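Local coordinates for protein putatuve endo-xylanase (Clostridium stercorarium, PDB 1O8P) that probably binds xylan and cellulose chains, serving as a family 6 carbohydrate-binding module with a calcium-containing beta-sandwich fold in a putative xylan-degrading enzyme, at residues A79-Q84 against V139-F144; T87-R92 against I104-T109; E32-S37 against S52-I57. All blocks are in the same frame, centred on the assembly; numbering follows the deposited sequence.

Interaction 1: residues A79-Q84 against V139-F144; sequences ARVATQ and VNVDWF. With CA (calcium ion), chain B.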
loop_
_atom_site.group_PDB
_atom_site.type_symbol
_atom_site.label_atom_id
_atom_site.label_comp_id
_atom_site.label_asym_id
_atom_site.label_seq_id
_atom_site.Cartn_x
_atom_site.Cartn_y
_atom_site.Cartn_z
ATOM N N ALA A 79 -2.428 2.010 6.078
ATOM C CA ALA A 79 -2.284 0.612 5.623
ATOM C C ALA A 79 -2.508 -0.370 6.791
ATOM O O ALA A 79 -2.157 -0.059 7.942
ATOM C CB ALA A 79 -0.895 0.404 4.942
ATOM N N ARG A 80 -3.113 -1.525 6.511
ATOM C CA ARG A 80 -3.292 -2.579 7.521
ATOM C C ARG A 80 -2.171 -3.536 7.255
ATOM O O ARG A 80 -2.120 -4.143 6.168
ATOM C CB ARG A 80 -4.633 -3.307 7.380
ATOM C CG ARG A 80 -4.929 -4.244 8.552
ATOM C CD ARG A 80 -6.337 -4.853 8.588
ATOM N NE ARG A 80 -6.557 -5.815 9.689
ATOM C CZ ARG A 80 -6.548 -7.188 9.576
ATOM N NH1 ARG A 80 -6.267 -7.808 8.426
ATOM N NH2 ARG A 80 -6.794 -7.959 10.653
ATOM N N VAL A 81 -1.242 -3.623 8.208
ATOM C CA VAL A 81 0.064 -4.260 7.950
ATOM C C VAL A 81 0.485 -5.164 9.124
ATOM O O VAL A 81 0.053 -4.966 10.258
ATOM C CB VAL A 81 1.178 -3.208 7.674
ATOM C CG1 VAL A 81 0.952 -2.466 6.336
ATOM C CG2 VAL A 81 1.228 -2.213 8.798
ATOM N N ALA A 82 1.284 -6.183 8.845
ATOM C CA ALA A 82 1.908 -6.989 9.912
ATOM C C ALA A 82 3.367 -7.126 9.584
ATOM O O ALA A 82 3.714 -7.332 8.412
ATOM C CB ALA A 82 1.290 -8.382 9.967
ATOM N N THR A 83 4.225 -7.047 10.606
ATOM C CA THR A 83 5.638 -7.347 10.418
ATOM C C THR A 83 6.325 -7.703 11.729
ATOM O O THR A 83 5.788 -7.456 12.818
ATOM C CB THR A 83 6.373 -6.188 9.665
ATOM O OG1 THR A 83 7.716 -6.588 9.348
ATOM C CG2 THR A 83 6.517 -4.918 10.529
ATOM N N GLN A 84 7.502 -8.305 11.626
ATOM C CA GLN A 84 8.327 -8.577 12.802
ATOM C C GLN A 84 9.473 -7.571 13.029
ATOM O O GLN A 84 10.089 -7.587 14.070
ATOM C CB GLN A 84 8.931 -9.963 12.676
ATOM C CG GLN A 84 7.962 -11.047 12.969
ATOM C CD GLN A 84 8.650 -12.375 13.012
ATOM O OE1 GLN A 84 9.826 -12.447 13.391
ATOM N NE2 GLN A 84 7.947 -13.424 12.664
ATOM N N VAL A 139 7.225 -7.123 5.104
ATOM C CA VAL A 139 5.984 -6.614 5.680
ATOM C C VAL A 139 4.823 -7.340 4.954
ATOM O O VAL A 139 4.942 -7.707 3.795
ATOM C CB VAL A 139 5.860 -5.039 5.543
ATOM C CG1 VAL A 139 5.815 -4.599 4.039
ATOM C CG2 VAL A 139 4.646 -4.440 6.388
ATOM N N ASN A 140 3.738 -7.602 5.664
ATOM C CA ASN A 140 2.501 -8.051 5.009
ATOM C C ASN A 140 1.496 -6.909 4.945
ATOM O O ASN A 140 1.362 -6.154 5.890
ATOM C CB ASN A 140 1.886 -9.230 5.742
ATOM C CG ASN A 140 2.692 -10.522 5.582
ATOM O OD1 ASN A 140 2.279 -11.545 6.077
ATOM N ND2 ASN A 140 3.818 -10.483 4.879
ATOM N N VAL A 141 0.804 -6.786 3.808
ATOM C CA VAL A 141 -0.131 -5.706 3.593
ATOM C C VAL A 141 -1.472 -6.300 3.181
ATOM O O VAL A 141 -1.565 -6.988 2.166
ATOM C CB VAL A 141 0.345 -4.700 2.537
ATOM C CG1 VAL A 141 -0.532 -3.403 2.604
ATOM C CG2 VAL A 141 1.870 -4.371 2.695
ATOM N N ASP A 142 -2.489 -6.048 4.007
ATOM C CA ASP A 142 -3.847 -6.520 3.755
ATOM C C ASP A 142 -4.474 -5.517 2.776
ATOM O O ASP A 142 -4.865 -5.887 1.685
ATOM C CB ASP A 142 -4.613 -6.587 5.084
ATOM C CG ASP A 142 -5.996 -7.107 4.943
ATOM O OD1 ASP A 142 -6.476 -7.399 3.805
ATOM O OD2 ASP A 142 -6.705 -7.240 5.948
ATOM N N TRP A 143 -4.517 -4.240 3.165
ATOM C CA TRP A 143 -5.095 -3.197 2.326
ATOM C C TRP A 143 -4.516 -1.871 2.709
ATOM O O TRP A 143 -3.817 -1.760 3.734
ATOM C CB TRP A 143 -6.641 -3.146 2.410
ATOM C CG TRP A 143 -7.237 -3.157 3.785
ATOM C CD1 TRP A 143 -7.906 -4.211 4.385
ATOM C CD2 TRP A 143 -7.287 -2.067 4.733
ATOM N NE1 TRP A 143 -8.353 -3.844 5.635
ATOM C CE2 TRP A 143 -7.987 -2.542 5.884
ATOM C CE3 TRP A 143 -6.829 -0.737 4.728
ATOM C CZ2 TRP A 143 -8.210 -1.732 7.031
ATOM C CZ3 TRP A 143 -7.026 0.068 5.863
ATOM C CH2 TRP A 143 -7.726 -0.426 6.999
ATOM N N PHE A 144 -4.817 -0.869 1.876
ATOM C CA PHE A 144 -4.467 0.525 2.151
ATOM C C PHE A 144 -5.566 1.446 1.653
ATOM O O PHE A 144 -6.383 1.073 0.801
ATOM C CB PHE A 144 -3.049 0.908 1.627
ATOM C CG PHE A 144 -2.918 0.986 0.125
ATOM C CD1 PHE A 144 -2.834 -0.185 -0.654
ATOM C CD2 PHE A 144 -2.817 2.213 -0.515
ATOM C CE1 PHE A 144 -2.706 -0.141 -2.053
ATOM C CE2 PHE A 144 -2.670 2.255 -1.933
ATOM C CZ PHE A 144 -2.616 1.082 -2.686
HETATM CA CA CA B . -6.474 -7.804 1.450
HETATM O O HOH W 1 -8.438 -9.277 1.375
#

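Interaction 2: residues T87-R92 against I104-T109; sequences TTIQVR and IYVGST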
loop_
_atom_site.group_PDB
_atom_site.type_symbol
_atom_site.label_atom_id
_atom_site.label_comp_id
_atom_site.label_asym_id
_atom_site.label_seq_id
_atom_site.Cartn_x
_atom_site.Cartn_y
_atom_site.Cartn_z
ATOM N N THR A 87 10.063 -1.192 9.355
ATOM C CA THR A 87 10.259 -1.058 7.931
ATOM C C THR A 87 9.412 0.097 7.430
ATOM O O THR A 87 8.696 0.744 8.211
ATOM C CB THR A 87 9.991 -2.427 7.231
ATOM O OG1 THR A 87 10.346 -2.317 5.860
ATOM C CG2 THR A 87 8.519 -2.783 7.211
ATOM N N THR A 88 9.529 0.417 6.148
ATOM C CA THR A 88 8.819 1.558 5.594
ATOM C C THR A 88 8.162 1.114 4.299
ATOM O O THR A 88 8.660 0.192 3.583
ATOM C CB THR A 88 9.776 2.721 5.269
ATOM O OG1 THR A 88 10.754 2.268 4.306
ATOM C CG2 THR A 88 10.589 3.207 6.471
ATOM N N ILE A 89 7.066 1.792 3.988
ATOM C CA ILE A 89 6.414 1.669 2.693
ATOM C C ILE A 89 6.363 3.061 2.107
ATOM O O ILE A 89 5.768 3.959 2.670
ATOM C CB ILE A 89 4.978 1.093 2.863
ATOM C CG1 ILE A 89 4.997 -0.185 3.717
ATOM C CG2 ILE A 89 4.260 0.951 1.479
ATOM C CD1 ILE A 89 3.633 -0.724 4.176
ATOM N N GLN A 90 7.015 3.251 0.975
ATOM C CA GLN A 90 6.913 4.488 0.259
ATOM C C GLN A 90 5.667 4.456 -0.602
ATOM O O GLN A 90 5.317 3.417 -1.166
ATOM C CB GLN A 90 8.146 4.683 -0.615
ATOM C CG GLN A 90 9.362 5.124 0.208
ATOM C CD GLN A 90 10.576 5.393 -0.656
ATOM O OE1 GLN A 90 10.638 4.943 -1.794
ATOM N NE2 GLN A 90 11.531 6.140 -0.128
ATOM N N VAL A 91 5.018 5.611 -0.698
ATOM C CA VAL A 91 3.837 5.812 -1.525
ATOM C C VAL A 91 4.220 6.812 -2.620
ATOM O O VAL A 91 4.518 7.966 -2.328
ATOM C CB VAL A 91 2.588 6.284 -0.692
ATOM C CG1 VAL A 91 1.358 6.328 -1.599
ATOM C CG2 VAL A 91 2.334 5.348 0.506
ATOM N N ARG A 92 4.244 6.344 -3.867
ATOM C CA ARG A 92 4.773 7.113 -4.991
ATOM C C ARG A 92 3.794 7.189 -6.154
ATOM O O ARG A 92 2.880 6.361 -6.261
ATOM C CB ARG A 92 6.053 6.475 -5.528
ATOM C CG ARG A 92 7.182 6.344 -4.560
ATOM C CD ARG A 92 8.435 6.261 -5.291
ATOM N NE ARG A 92 9.604 6.415 -4.468
ATOM C CZ ARG A 92 10.493 7.378 -4.604
ATOM N NH1 ARG A 92 10.346 8.324 -5.515
ATOM N NH2 ARG A 92 11.526 7.404 -3.797
ATOM N N ILE A 104 5.134 5.533 4.954
ATOM C CA ILE A 104 4.563 4.879 6.134
ATOM C C ILE A 104 5.696 4.176 6.899
ATOM O O ILE A 104 6.352 3.323 6.349
ATOM C CB ILE A 104 3.469 3.821 5.720
ATOM C CG1 ILE A 104 2.473 4.414 4.705
ATOM C CG2 ILE A 104 2.748 3.321 6.961
ATOM C CD1 ILE A 104 1.321 3.452 4.337
ATOM N N TYR A 105 5.872 4.515 8.176
ATOM C CA TYR A 105 6.913 3.937 9.023
ATOM C C TYR A 105 6.250 2.847 9.815
ATOM O O TYR A 105 5.481 3.106 10.714
ATOM C CB TYR A 105 7.539 5.015 9.953
ATOM C CG TYR A 105 8.379 5.968 9.138
ATOM C CD1 TYR A 105 9.700 5.649 8.796
ATOM C CD2 TYR A 105 7.835 7.146 8.646
ATOM C CE1 TYR A 105 10.452 6.485 7.975
ATOM C CE2 TYR A 105 8.573 7.988 7.836
ATOM C CZ TYR A 105 9.873 7.647 7.500
ATOM O OH TYR A 105 10.590 8.481 6.700
ATOM N N VAL A 106 6.523 1.609 9.445
ATOM C CA VAL A 106 5.852 0.496 10.078
ATOM C C VAL A 106 6.780 -0.091 11.160
ATOM O O VAL A 106 7.868 -0.597 10.840
ATOM C CB VAL A 106 5.449 -0.581 9.060
ATOM C CG1 VAL A 106 4.593 -1.629 9.767
ATOM C CG2 VAL A 106 4.722 0.034 7.854
ATOM N N GLY A 107 6.363 0.018 12.427
ATOM C CA GLY A 107 7.027 -0.691 13.504
ATOM C C GLY A 107 6.585 -2.146 13.608
ATOM O O GLY A 107 5.505 -2.526 13.126
ATOM N N SER A 108 7.403 -2.965 14.261
ATOM C CA SER A 108 7.047 -4.354 14.469
ATOM C C SER A 108 5.679 -4.464 15.187
ATOM O O SER A 108 5.407 -3.712 16.137
ATOM C CB SER A 108 8.144 -5.068 15.274
ATOM O OG SER A 108 7.637 -6.279 15.772
ATOM N N THR A 109 4.820 -5.353 14.668
ATOM C CA THR A 109 3.546 -5.702 15.265
ATOM C C THR A 109 3.654 -7.008 16.095
ATOM O O THR A 109 2.669 -7.454 16.705
ATOM C CB THR A 109 2.419 -5.843 14.180
ATOM O OG1 THR A 109 2.741 -6.904 13.255
ATOM C CG2 THR A 109 2.348 -4.617 13.308
#

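Interaction 3: residues E32-S37 against S52-I57; sequences EDYDSS and SAIGYI. With CA (calcium ion), chain B.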
loop_
_atom_site.group_PDB
_atom_site.type_symbol
_atom_site.label_atom_id
_atom_site.label_comp_id
_atom_site.label_asym_id
_atom_site.label_seq_id
_atom_site.Cartn_x
_atom_site.Cartn_y
_atom_site.Cartn_z
ATOM N N GLU A 32 -3.510 -7.045 -2.435
ATOM C CA GLU A 32 -3.402 -8.127 -3.417
ATOM C C GLU A 32 -3.991 -7.742 -4.805
ATOM O O GLU A 32 -3.793 -8.458 -5.770
ATOM C CB GLU A 32 -4.022 -9.451 -2.894
ATOM C CG GLU A 32 -5.540 -9.470 -2.743
ATOM C CD GLU A 32 -6.009 -8.868 -1.431
ATOM O OE1 GLU A 32 -5.277 -8.049 -0.827
ATOM O OE2 GLU A 32 -7.133 -9.186 -0.994
ATOM N N ASP A 33 -4.691 -6.611 -4.907
ATOM C CA ASP A 33 -5.257 -6.225 -6.216
ATOM C C ASP A 33 -4.322 -5.278 -6.984
ATOM O O ASP A 33 -4.744 -4.219 -7.442
ATOM C CB ASP A 33 -6.620 -5.563 -6.047
ATOM C CG ASP A 33 -7.687 -6.505 -5.505
ATOM O OD1 ASP A 33 -7.568 -7.742 -5.560
ATOM O OD2 ASP A 33 -8.736 -6.059 -5.011
ATOM N N TYR A 34 -3.052 -5.649 -7.087
ATOM C CA TYR A 34 -2.093 -4.867 -7.831
ATOM C C TYR A 34 -2.162 -5.212 -9.328
ATOM O O TYR A 34 -2.502 -6.345 -9.714
ATOM C CB TYR A 34 -0.673 -5.068 -7.273
ATOM C CG TYR A 34 -0.233 -6.515 -7.215
ATOM C CD1 TYR A 34 0.291 -7.148 -8.336
ATOM C CD2 TYR A 34 -0.338 -7.245 -6.035
ATOM C CE1 TYR A 34 0.701 -8.470 -8.284
ATOM C CE2 TYR A 34 0.066 -8.583 -5.963
ATOM C CZ TYR A 34 0.590 -9.185 -7.089
ATOM O OH TYR A 34 0.987 -10.511 -7.027
ATOM N N ASP A 35 -1.861 -4.223 -10.163
ATOM C CA ASP A 35 -1.908 -4.398 -11.607
ATOM C C ASP A 35 -0.559 -4.829 -12.113
ATOM O O ASP A 35 -0.456 -5.390 -13.169
ATOM C CB ASP A 35 -2.306 -3.089 -12.248
ATOM C CG ASP A 35 -3.665 -2.647 -11.803
ATOM O OD1 ASP A 35 -4.634 -3.227 -12.317
ATOM O OD2 ASP A 35 -3.874 -1.776 -10.922
ATOM N N SER A 36 0.473 -4.587 -11.309
ATOM C CA SER A 36 1.856 -4.792 -11.694
ATOM C C SER A 36 2.710 -4.922 -10.408
ATOM O O SER A 36 2.323 -4.443 -9.342
ATOM C CB SER A 36 2.290 -3.572 -12.493
ATOM O OG SER A 36 3.684 -3.554 -12.623
ATOM N N SER A 37 3.831 -5.618 -10.472
ATOM C CA SER A 37 4.673 -5.755 -9.270
ATOM C C SER A 37 6.120 -6.039 -9.641
ATOM O O SER A 37 6.398 -6.527 -10.759
ATOM C CB SER A 37 4.144 -6.807 -8.312
ATOM O OG SER A 37 4.332 -8.103 -8.824
ATOM N N SER A 52 -7.133 -11.682 2.268
ATOM C CA SER A 52 -5.783 -11.986 1.788
ATOM C C SER A 52 -4.840 -10.821 2.014
ATOM O O SER A 52 -5.284 -9.691 2.183
ATOM C CB SER A 52 -5.782 -12.315 0.286
ATOM O OG SER A 52 -6.632 -13.388 -0.035
ATOM N N ALA A 53 -3.536 -11.092 1.993
ATOM C CA ALA A 53 -2.564 -10.041 2.152
ATOM C C ALA A 53 -1.387 -10.376 1.261
ATOM O O ALA A 53 -1.134 -11.524 0.948
ATOM C CB ALA A 53 -2.141 -9.913 3.612
ATOM N N ILE A 54 -0.703 -9.369 0.772
ATOM C CA ILE A 54 0.573 -9.650 0.129
ATOM C C ILE A 54 1.660 -9.875 1.208
ATOM O O ILE A 54 1.594 -9.293 2.295
ATOM C CB ILE A 54 0.909 -8.562 -0.905
ATOM C CG1 ILE A 54 0.980 -7.160 -0.232
ATOM C CG2 ILE A 54 -0.163 -8.613 -2.060
ATOM C CD1 ILE A 54 1.380 -6.000 -1.137
ATOM N N GLY A 55 2.646 -10.715 0.875
ATOM C CA GLY A 55 3.774 -11.059 1.734
ATOM C C GLY A 55 4.945 -11.608 0.891
ATOM O O GLY A 55 4.897 -11.489 -0.341
ATOM N N TYR A 56 5.946 -12.237 1.553
ATOM C CA TYR A 56 7.244 -12.653 0.988
ATOM C C TYR A 56 7.868 -11.457 0.296
ATOM O O TYR A 56 8.474 -11.571 -0.774
ATOM C CB TYR A 56 7.174 -13.886 0.057
ATOM C CG TYR A 56 7.014 -15.269 0.697
ATOM C CD1 TYR A 56 6.821 -15.437 2.080
ATOM C CD2 TYR A 56 7.014 -16.413 -0.100
ATOM C CE1 TYR A 56 6.646 -16.720 2.651
ATOM C CE2 TYR A 56 6.840 -17.682 0.434
ATOM C CZ TYR A 56 6.654 -17.854 1.817
ATOM O OH TYR A 56 6.462 -19.138 2.334
ATOM N N ILE A 57 7.703 -10.290 0.923
ATOM C CA ILE A 57 8.233 -9.007 0.428
ATOM C C ILE A 57 9.664 -8.771 0.928
ATOM O O ILE A 57 10.015 -9.160 2.037
ATOM C CB ILE A 57 7.263 -7.840 0.802
ATOM C CG1 ILE A 57 6.077 -7.783 -0.187
ATOM C CG2 ILE A 57 7.985 -6.484 0.943
ATOM C CD1 ILE A 57 4.900 -6.995 0.344
HETATM CA CA CA B . -6.474 -7.804 1.450
HETATM O O HOH W 1 -8.438 -9.277 1.375
#

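Interaction 1: residues A79-Q84 against V139-F144
Ala79 to Ala82 and Asn140 to Phe144 run antiparallel, with 4.7 Å between the strand axes and 171° between their directions. They are the two inner strands of a four-stranded sheet of the beta-sandwich. Ala82 and Asn140 exchange both backbone bonds, Asn140 N reaching Ala82 O at 2.8 Å. Farther along, the pairing slips into a beta bulge: Arg80 gives its N-H to Trp143 O but accepts from Asp142 N, and one residue faces two. Both of those side chains thus come to meet Arg80. Its CG stands anti to the backbone N (chi1 -171°) and the chain runs on extended to NE. Arg80 CB lies over the centre of the Trp143 six-membered ring, 3.9 Å from the centroid, in a CH-pi contact, and Arg80 CD follows at 3.7 Å from Trp143 NE1. At the tip, a short but strongly bent salt bridge joins Arg80 NH1 to Asp142 OD2 at 2.6 Å. The oxygen is met on its anti side, with the guanidinium and carboxylate planes 69° apart.

The other face of the sheet is apolar and packs on strands 100-106 and 128-135 inside the sandwich. There Val81 CB meets Val139 CG2 at 3.9 Å, the Val81 and Val141 side chains lie side by side, and Ala79 CB touches Phe144 CB. Back at the bulge, the carboxylate of Asp142 is shared between two cations: OD2 takes Arg80, while OD1 binds the calcium ion at 2.4 Å, joined there by the backbone oxygen Asp142 O at 2.5 Å.

Interaction 2: residues T87-R92 against I104-T109
Thr87, Thr88 and Ile89 pair with Val106, Tyr105 and Ile104 in a beta hairpin whose strand directions are 158° apart. Thr87 with Val106 and Ile89 with Ile104 are hydrogen-bonded pairs, each closed by two N-H to O=C bonds, such as Ile89 N to Ile104 O at 2.9 Å. Between them sits the non-hydrogen-bonded pair Thr88 and Tyr105, where Thr88 CA comes to 3.1 Å from Ile104 O in a CA-H...O contact.

The two faces of the hairpin differ sharply. On the buried face the branched side chains pack against one another. Ile89 CG1 lies beside its own backbone N, anti to the carbonyl carbon (chi1 -51°), and its CD1 ends 3.9 Å from Val106 CG2, the two side chains crossing obliquely. Ile89 CB and Ile104 CB are 4.2 Å apart, and Val91 CG2 reaches Ile104 CG1 at 4.3 Å.

The outer face is sparser. Thr88 and Tyr105 lie side by side and point the same way, with Thr88 CG2 approaching an exposed ring obliquely, 3.5 Å from Tyr105 CD1. Thr88 OG1 turns instead to Ser136 OG. Beyond Val106 the second segment leaves the pairing, and Gly107 and Ser108 are exposed.

Within the sandwich, strand 87-93 is flanked on its other edge by strand 128-135, to which Gln90 and Arg92 are bonded through their backbones at Val134 and Val132, while Thr88 bonds to Ser136 just after its end. The apolar face looks across the core to strand 74-82: Ile104 rests on Val77 and Ala79, while Ile89 and Val106 both lean on Val81.

Interaction 3: residues E32-S37 against S52-I57
The calcium site joins Glu32 to Ser52, which meet chiefly through the ion. The Glu32 carboxylate straddles the calcium, with OE1 at 2.6 Å and OE2 at a longer 2.9 Å from the metal. Its chain bends to get there: CG sits between the backbone N and the carbonyl carbon (chi1 69°), and the bend at chi2 (-83°) brings CD round. Ser52 contributes its backbone oxygen, with Ser52 O 2.4 Å from the calcium. Glu32 OE1 and Ser52 O come within 3.4 Å of each other, a closeness of two oxygens that the shared cation would offset. Ser52 also reaches the metal through a second shell, since Ser52 N donates at 2.9 Å to the water that binds the ion.

Segment 52-55 is one strand of a two-stranded antiparallel sheet with 43-46, and the loop after strand 29-30 packs against this pair through Glu32 and Tyr34, at the side of the beta-sandwich. Gln30 and Asp142 complete the calcium shell. Away from the ion, the contact turns apolar around a single methyl group. Ile54 CG2 presses against the backbone of Glu32, 3.5 Å from Glu32 CA, and meets the Tyr34 ring at its edge, near the ring plane, 3.9 Å from CE2. Beyond this methyl group, Tyr34 also packs on Ile44 of the partner strand and on Thr63 and Tyr65 of strand 62-69.

How the interactions relate
From the N terminus, interaction 3 comes first and closes a short loop when 52-57 returns beside 32-37. Interaction 1 then opens at 79-84. Before its partner arrives, the chain forms the hairpin of interaction 2, from 87-92 to 104-109, so this contact lies wholly within the span that 139-144 finally closes. Interactions 1 and 2 meet across the sandwich core, where Val81 CG2 packs on Val106 CG1, and at its end, where Thr83 O probably accepts from Thr109 N. Interactions 1 and 3 share the calcium ion and its water, and Ile54 N probably bonds to Val141 O. Interactions 2 and 3 do not touch; interaction 1 links them.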